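Local coordinates for putative methyl-accepting chemotaxis protein (Salmonella enterica subsp. enterica serovar Typhimurium str. LT2, PDB 6DB1), which probably senses chemical signals through this ligand-binding domain and relays them to the chemotaxis machinery of the cell, at residues A[93-104]-A[113-124]. Residues are numbered along the deposited sequence; the frame is centred on the assembly and turned at random.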
ATOM      1  N   LEU A  93     -14.877  -4.281  -0.371  1.00 43.71           N
ATOM      2  CA  LEU A  93     -13.930  -4.616  -1.415  1.00 45.16           C
ATOM      3  C   LEU A  93     -13.659  -6.122  -1.413  1.00 48.39           C
ATOM      4  O   LEU A  93     -13.586  -6.752  -2.472  1.00 47.48           O
ATOM      5  CB  LEU A  93     -12.648  -3.813  -1.180  1.00 44.97           C
ATOM      6  CG  LEU A  93     -11.462  -4.147  -2.080  1.00 43.62           C
ATOM      7  CD1 LEU A  93     -11.848  -4.093  -3.551  1.00 43.98           C
ATOM      8  CD2 LEU A  93     -10.311  -3.196  -1.788  1.00 44.34           C
ATOM      9  N   LEU A  94     -13.573  -6.683  -0.213  1.00 48.47           N
ATOM     10  CA  LEU A  94     -13.262  -8.078  -0.024  1.00 47.58           C
ATOM     11  C   LEU A  94     -14.467  -8.974  -0.320  1.00 51.91           C
ATOM     12  O   LEU A  94     -14.350  -9.922  -1.103  1.00 52.48           O
ATOM     13  CB  LEU A  94     -12.803  -8.281   1.423  1.00 48.07           C
ATOM     14  CG  LEU A  94     -12.539  -9.724   1.859  1.00 49.51           C
ATOM     15  CD1 LEU A  94     -11.329 -10.318   1.139  1.00 47.09           C
ATOM     16  CD2 LEU A  94     -12.339  -9.790   3.366  1.00 51.92           C
ATOM     17  N   GLU A  95     -15.604  -8.700   0.306  1.00 53.70           N
ATOM     18  CA  GLU A  95     -16.763  -9.609   0.176  1.00 58.26           C
ATOM     19  C   GLU A  95     -17.519  -9.432  -1.145  1.00 59.90           C
ATOM     20  O   GLU A  95     -18.219 -10.361  -1.544  1.00 61.13           O
ATOM     21  CB  GLU A  95     -17.721  -9.425   1.351  1.00 58.67           C
ATOM     22  CG  GLU A  95     -17.212 -10.078   2.615  1.00 61.20           C
ATOM     23  CD  GLU A  95     -17.813  -9.542   3.899  1.00 68.27           C
ATOM     24  OE1 GLU A  95     -17.173  -9.732   4.956  1.00 73.22           O
ATOM     25  OE2 GLU A  95     -18.914  -8.931   3.839  1.00 74.72           O
ATOM     26  N   LYS A  96     -17.376  -8.293  -1.821  1.00 59.30           N
ATOM     27  CA  LYS A  96     -18.126  -8.058  -3.060  1.00 60.70           C
ATOM     28  C   LYS A  96     -17.198  -7.965  -4.278  1.00 59.57           C
ATOM     29  O   LYS A  96     -17.669  -8.140  -5.398  1.00 64.13           O
ATOM     30  CB  LYS A  96     -18.937  -6.763  -2.957  1.00 62.72           C
ATOM     31  CG  LYS A  96     -19.982  -6.718  -1.848  1.00 66.10           C
ATOM     32  CD  LYS A  96     -20.691  -5.380  -1.772  1.00 72.42           C
ATOM     33  CE  LYS A  96     -21.725  -5.306  -0.670  1.00 78.18           C
ATOM     34  NZ  LYS A  96     -22.379  -3.975  -0.628  1.00 84.04           N
ATOM     35  N   GLY A  97     -15.911  -7.674  -4.085  1.00 54.17           N
ATOM     36  CA  GLY A  97     -15.021  -7.554  -5.225  1.00 53.58           C
ATOM     37  C   GLY A  97     -14.091  -8.748  -5.372  1.00 55.11           C
ATOM     38  O   GLY A  97     -14.179  -9.508  -6.336  1.00 56.18           O
ATOM     39  N   VAL A  98     -13.255  -8.930  -4.359  1.00 50.35           N
ATOM     40  CA  VAL A  98     -12.203  -9.928  -4.323  1.00 47.97           C
ATOM     41  C   VAL A  98     -12.729 -11.365  -4.274  1.00 48.79           C
ATOM     42  O   VAL A  98     -12.269 -12.212  -5.040  1.00 46.06           O
ATOM     43  CB  VAL A  98     -11.283  -9.659  -3.122  1.00 47.87           C
ATOM     44  CG1 VAL A  98     -10.389 -10.844  -2.805  1.00 50.22           C
ATOM     45  CG2 VAL A  98     -10.464  -8.397  -3.336  1.00 49.22           C
ATOM     46  N   VAL A  99     -13.597 -11.666  -3.326  1.00 47.89           N
ATOM     47  CA  VAL A  99     -14.072 -13.025  -3.175  1.00 49.96           C
ATOM     48  C   VAL A  99     -14.801 -13.481  -4.446  1.00 52.89           C
ATOM     49  O   VAL A  99     -14.505 -14.553  -4.962  1.00 57.63           O
ATOM     50  CB  VAL A  99     -14.936 -13.184  -1.909  1.00 48.34           C
ATOM     51  CG1 VAL A  99     -15.768 -14.454  -1.951  1.00 49.97           C
ATOM     52  CG2 VAL A  99     -14.082 -13.138  -0.653  1.00 46.75           C
ATOM     53  N   PRO A 100     -15.743 -12.691  -4.954  1.00 54.92           N
ATOM     54  CA  PRO A 100     -16.367 -13.198  -6.156  1.00 57.26           C
ATOM     55  C   PRO A 100     -15.337 -13.512  -7.249  1.00 59.36           C
ATOM     56  O   PRO A 100     -15.358 -14.622  -7.800  1.00 64.24           O
ATOM     57  CB  PRO A 100     -17.331 -12.086  -6.582  1.00 56.38           C
ATOM     58  CG  PRO A 100     -17.762 -11.508  -5.263  1.00 56.27           C
ATOM     59  CD  PRO A 100     -16.493 -11.533  -4.434  1.00 56.42           C
ATOM     60  N   GLN A 101     -14.435 -12.579  -7.533  1.00 56.70           N
ATOM     61  CA  GLN A 101     -13.430 -12.808  -8.573  1.00 59.06           C
ATOM     62  C   GLN A 101     -12.784 -14.186  -8.402  1.00 58.86           C
ATOM     63  O   GLN A 101     -12.648 -14.925  -9.364  1.00 58.73           O
ATOM     64  CB  GLN A 101     -12.327 -11.753  -8.552  1.00 58.83           C
ATOM     65  CG  GLN A 101     -12.772 -10.381  -9.033  1.00 60.71           C
ATOM     66  CD  GLN A 101     -11.577  -9.502  -9.301  1.00 62.26           C
ATOM     67  OE1 GLN A 101     -10.450  -9.984  -9.367  1.00 64.26           O
ATOM     68  NE2 GLN A 101     -11.816  -8.212  -9.485  1.00 59.36           N
HETATM   69  N   MSE A 102     -12.387 -14.513  -7.181  1.00 58.50           N
HETATM   70  CA  MSE A 102     -11.747 -15.800  -6.928  1.00 62.58           C
HETATM   71  C   MSE A 102     -12.639 -16.978  -7.195  1.00 62.47           C
HETATM   72  O   MSE A 102     -12.198 -17.973  -7.765  1.00 60.99           O
HETATM   73  CB  MSE A 102     -11.321 -15.880  -5.479  1.00 63.06           C
HETATM   74  CG  MSE A 102      -9.851 -15.545  -5.380  1.00 67.00           C
HETATM   75 SE   MSE A 102      -8.811 -17.201  -5.450  1.00 70.79          SE
HETATM   76  CE  MSE A 102      -7.941 -16.686  -7.120  1.00 72.43           C
ATOM     77  N   GLN A 103     -13.895 -16.894  -6.776  1.00 61.67           N
ATOM     78  CA  GLN A 103     -14.823 -17.997  -6.979  1.00 65.56           C
ATOM     79  C   GLN A 103     -15.167 -18.098  -8.474  1.00 66.26           C
ATOM     80  O   GLN A 103     -15.299 -19.200  -9.030  1.00 63.81           O
ATOM     81  CB  GLN A 103     -16.038 -17.812  -6.067  1.00 68.52           C
ATOM     82  CG  GLN A 103     -15.691 -17.986  -4.588  1.00 72.73           C
ATOM     83  CD  GLN A 103     -16.845 -17.759  -3.635  1.00 78.82           C
ATOM     84  OE1 GLN A 103     -17.749 -16.961  -3.890  1.00 78.62           O
ATOM     85  NE2 GLN A 103     -16.791 -18.428  -2.490  1.00 77.45           N
ATOM     86  N   LEU A 104     -15.215 -16.948  -9.127  1.00 61.91           N
ATOM     87  CA  LEU A 104     -15.559 -16.857 -10.530  1.00 61.59           C
ATOM     88  C   LEU A 104     -14.357 -17.293 -11.383  1.00 62.69           C
ATOM     89  O   LEU A 104     -14.525 -17.872 -12.453  1.00 67.35           O
ATOM     90  CB  LEU A 104     -15.960 -15.400 -10.791  1.00 61.94           C
ATOM     91  CG  LEU A 104     -17.058 -15.144 -11.823  1.00 65.07           C
ATOM     92  CD1 LEU A 104     -18.307 -15.959 -11.514  1.00 65.64           C
ATOM     93  CD2 LEU A 104     -17.404 -13.662 -11.851  1.00 65.14           C
ATOM     94  N   TRP A 113     -15.621 -13.516 -14.668  1.00 88.74           N
ATOM     95  CA  TRP A 113     -14.393 -13.114 -13.945  1.00 88.47           C
ATOM     96  C   TRP A 113     -13.719 -11.885 -14.564  1.00 83.31           C
ATOM     97  O   TRP A 113     -13.303 -10.993 -13.841  1.00 80.95           O
ATOM     98  CB  TRP A 113     -13.390 -14.273 -13.823  1.00 90.82           C
ATOM     99  CG  TRP A 113     -12.019 -13.771 -13.494  1.00 92.25           C
ATOM    100  CD1 TRP A 113     -11.570 -13.336 -12.282  1.00 93.47           C
ATOM    101  CD2 TRP A 113     -10.941 -13.562 -14.422  1.00 93.00           C
ATOM    102  NE1 TRP A 113     -10.279 -12.894 -12.387  1.00 97.96           N
ATOM    103  CE2 TRP A 113      -9.865 -13.021 -13.687  1.00 97.29           C
ATOM    104  CE3 TRP A 113     -10.774 -13.791 -15.792  1.00 91.82           C
ATOM    105  CZ2 TRP A 113      -8.642 -12.709 -14.279  1.00 98.76           C
ATOM    106  CZ3 TRP A 113      -9.565 -13.486 -16.377  1.00 92.87           C
ATOM    107  CH2 TRP A 113      -8.515 -12.951 -15.629  1.00 95.82           C
ATOM    108  N   SER A 114     -13.562 -11.851 -15.874  1.00 86.21           N
ATOM    109  CA  SER A 114     -12.899 -10.706 -16.485  1.00 89.46           C
ATOM    110  C   SER A 114     -13.833  -9.486 -16.482  1.00 89.73           C
ATOM    111  O   SER A 114     -13.397  -8.383 -16.168  1.00 89.42           O
ATOM    112  CB  SER A 114     -12.420 -11.034 -17.874  1.00 91.44           C
ATOM    113  OG  SER A 114     -11.657  -9.967 -18.418  1.00 92.79           O
ATOM    114  N   GLU A 115     -15.113  -9.686 -16.791  1.00 86.66           N
ATOM    115  CA  GLU A 115     -16.063  -8.570 -16.852  1.00 89.08           C
ATOM    116  C   GLU A 115     -16.372  -8.039 -15.442  1.00 90.80           C
ATOM    117  O   GLU A 115     -16.464  -6.825 -15.253  1.00 93.67           O
ATOM    118  CB  GLU A 115     -17.338  -8.997 -17.581  1.00 90.87           C
ATOM    119  CG  GLU A 115     -18.123  -7.827 -18.149  1.00 93.20           C
ATOM    120  CD  GLU A 115     -19.573  -7.768 -17.706  1.00 95.11           C
ATOM    121  OE1 GLU A 115     -20.445  -8.189 -18.493  1.00 97.68           O
ATOM    122  OE2 GLU A 115     -19.827  -7.303 -16.577  1.00 96.21           O
ATOM    123  N   HIS A 116     -16.566  -8.931 -14.472  1.00 89.10           N
ATOM    124  CA  HIS A 116     -16.847  -8.530 -13.078  1.00 90.72           C
ATOM    125  C   HIS A 116     -15.700  -7.667 -12.542  1.00 99.95           C
ATOM    126  O   HIS A 116     -15.917  -6.600 -11.959  1.00103.52           O
ATOM    127  CB  HIS A 116     -17.032  -9.769 -12.187  1.00 86.75           C
ATOM    128  CG  HIS A 116     -17.029  -9.492 -10.718  1.00 80.35           C
ATOM    129  ND1 HIS A 116     -18.186  -9.446  -9.965  1.00 78.93           N
ATOM    130  CD2 HIS A 116     -16.013  -9.271  -9.855  1.00 79.04           C
ATOM    131  CE1 HIS A 116     -17.883  -9.205  -8.704  1.00 76.17           C
ATOM    132  NE2 HIS A 116     -16.557  -9.090  -8.611  1.00 77.85           N
ATOM    133  N   ALA A 117     -14.489  -8.171 -12.765  1.00104.46           N
ATOM    134  CA  ALA A 117     -13.240  -7.557 -12.312  1.00104.78           C
ATOM    135  C   ALA A 117     -13.017  -6.166 -12.928  1.00104.31           C
ATOM    136  O   ALA A 117     -12.350  -5.328 -12.315  1.00109.67           O
ATOM    137  CB  ALA A 117     -12.087  -8.476 -12.646  1.00104.17           C
ATOM    138  N   SER A 118     -13.537  -5.925 -14.131  1.00 98.15           N
ATOM    139  CA  SER A 118     -13.332  -4.632 -14.807  1.00 98.34           C
ATOM    140  C   SER A 118     -14.456  -3.634 -14.497  1.00 98.54           C
ATOM    141  O   SER A 118     -14.258  -2.426 -14.657  1.00100.69           O
ATOM    142  CB  SER A 118     -13.210  -4.812 -16.297  1.00 96.48           C
ATOM    143  OG  SER A 118     -12.047  -5.553 -16.629  1.00 95.59           O
ATOM    144  N   THR A 119     -15.636  -4.125 -14.111  1.00 98.35           N
ATOM    145  CA  THR A 119     -16.758  -3.222 -13.860  1.00100.56           C
ATOM    146  C   THR A 119     -17.040  -3.074 -12.358  1.00105.86           C
ATOM    147  O   THR A 119     -16.969  -1.965 -11.816  1.00114.69           O
ATOM    148  CB  THR A 119     -18.026  -3.698 -14.582  1.00101.31           C
ATOM    149  OG1 THR A 119     -18.231  -5.070 -14.244  1.00 98.94           O
ATOM    150  CG2 THR A 119     -17.951  -3.559 -16.088  1.00100.42           C
ATOM    151  N   VAL A 120     -17.328  -4.182 -11.684  1.00102.03           N
ATOM    152  CA  VAL A 120     -17.743  -4.131 -10.271  1.00 99.68           C
ATOM    153  C   VAL A 120     -16.582  -3.790  -9.327  1.00 96.64           C
ATOM    154  O   VAL A 120     -16.730  -2.892  -8.490  1.00 96.88           O
ATOM    155  CB  VAL A 120     -18.411  -5.452  -9.843  1.00 98.28           C
ATOM    156  CG1 VAL A 120     -18.778  -5.444  -8.365  1.00 99.30           C
ATOM    157  CG2 VAL A 120     -19.631  -5.762 -10.696  1.00 99.01           C
ATOM    158  N   THR A 121     -15.455  -4.490  -9.438  1.00 88.76           N
ATOM    159  CA  THR A 121     -14.365  -4.291  -8.478  1.00 89.19           C
ATOM    160  C   THR A 121     -13.917  -2.815  -8.448  1.00 97.41           C
ATOM    161  O   THR A 121     -14.135  -2.155  -7.439  1.00103.80           O
ATOM    162  CB  THR A 121     -13.256  -5.330  -8.684  1.00 82.38           C
ATOM    163  OG1 THR A 121     -13.854  -6.616  -8.521  1.00 76.12           O
ATOM    164  CG2 THR A 121     -12.119  -5.191  -7.695  1.00 82.98           C
ATOM    165  N   PRO A 122     -13.307  -2.278  -9.524  1.00 79.38           N
ATOM    166  CA  PRO A 122     -12.854  -0.877  -9.500  1.00 75.92           C
ATOM    167  C   PRO A 122     -13.646   0.112  -8.626  1.00 70.61           C
ATOM    168  O   PRO A 122     -13.042   0.837  -7.838  1.00 65.37           O
ATOM    169  CB  PRO A 122     -12.955  -0.531 -10.984  1.00 86.31           C
ATOM    170  CG  PRO A 122     -12.294  -1.726 -11.619  1.00 87.43           C
ATOM    171  CD  PRO A 122     -12.659  -2.882 -10.703  1.00 83.02           C
ATOM    172  N   ALA A 123     -14.962   0.153  -8.748  1.00 68.13           N
ATOM    173  CA  ALA A 123     -15.754   1.080  -7.935  1.00 66.81           C
ATOM    174  C   ALA A 123     -15.446   0.880  -6.444  1.00 63.64           C
ATOM    175  O   ALA A 123     -15.275   1.841  -5.705  1.00 62.62           O
ATOM    176  CB  ALA A 123     -17.221   0.869  -8.209  1.00 69.07           C
ATOM    177  N   LEU A 124     -15.394  -0.384  -6.026  1.00 61.54           N
ATOM    178  CA  LEU A 124     -15.136  -0.789  -4.629  1.00 55.65           C
ATOM    179  C   LEU A 124     -13.695  -0.458  -4.236  1.00 53.65           C
ATOM    180  O   LEU A 124     -13.406  -0.087  -3.087  1.00 47.56           O
ATOM    181  CB  LEU A 124     -15.387  -2.295  -4.503  1.00 56.13           C
ATOM    182  CG  LEU A 124     -16.814  -2.743  -4.803  1.00 55.24           C
ATOM    183  CD1 LEU A 124     -16.910  -4.262  -4.843  1.00 58.36           C
ATOM    184  CD2 LEU A 124     -17.779  -2.167  -3.777  1.00 55.99           C
TER
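Leu93, Gly97 and Leu104 lie level with Leu124, Thr121 and Trp113 where segments 93-104 and 113-124 run antiparallel, their axes 8.7 Å apart at closest and 158° apart in direction. The backbones come nearest at Gly97, whose CA lies 4.7 Å from CA of Thr121; with no side chain there, CD1 of Leu124 can settle 3.6 Å from N of Gly97. Pro100 interrupts the backbone bonding of helix 80-105 just after the pi-type turn at 93-98, and Pro122 does likewise in helix 110-144.

The middle of the contact consists of two interlocking knobs. Gln101 fits among Trp113, His116, Ala117 and Thr121. Its extended chain carries NE2 to OG1 of Thr121, a 2.8 Å hydrogen bond tilted 20° from the amide plane, while CG rests 3.5 Å from CD2 of His116, the amide nearly perpendicular to the imidazole. His116, in turn, fills the hole formed by Gly97, Pro100, Gln101 and Leu104. With CG anti to the backbone N (chi1 167°), its ring reaches across the interface, and NE2 donates a weak hydrogen bond of 3.3 Å to O of Gly97. Toward the loop, CD2 of Leu104 packs 3.3 Å from N of Trp113, whose indole continues onto Leu38 and Met42 of helix 13-46.

This pairing joins the last two helices of a four-helix bundle, the architecture of many chemoreceptor sensor domains. Its centre mixes polar groups with close nonpolar packing: the Gln101-Thr121 bond gives a buried amide a partner, whereas leaving the buried NE1 of Trp113 without one probably costs some stability.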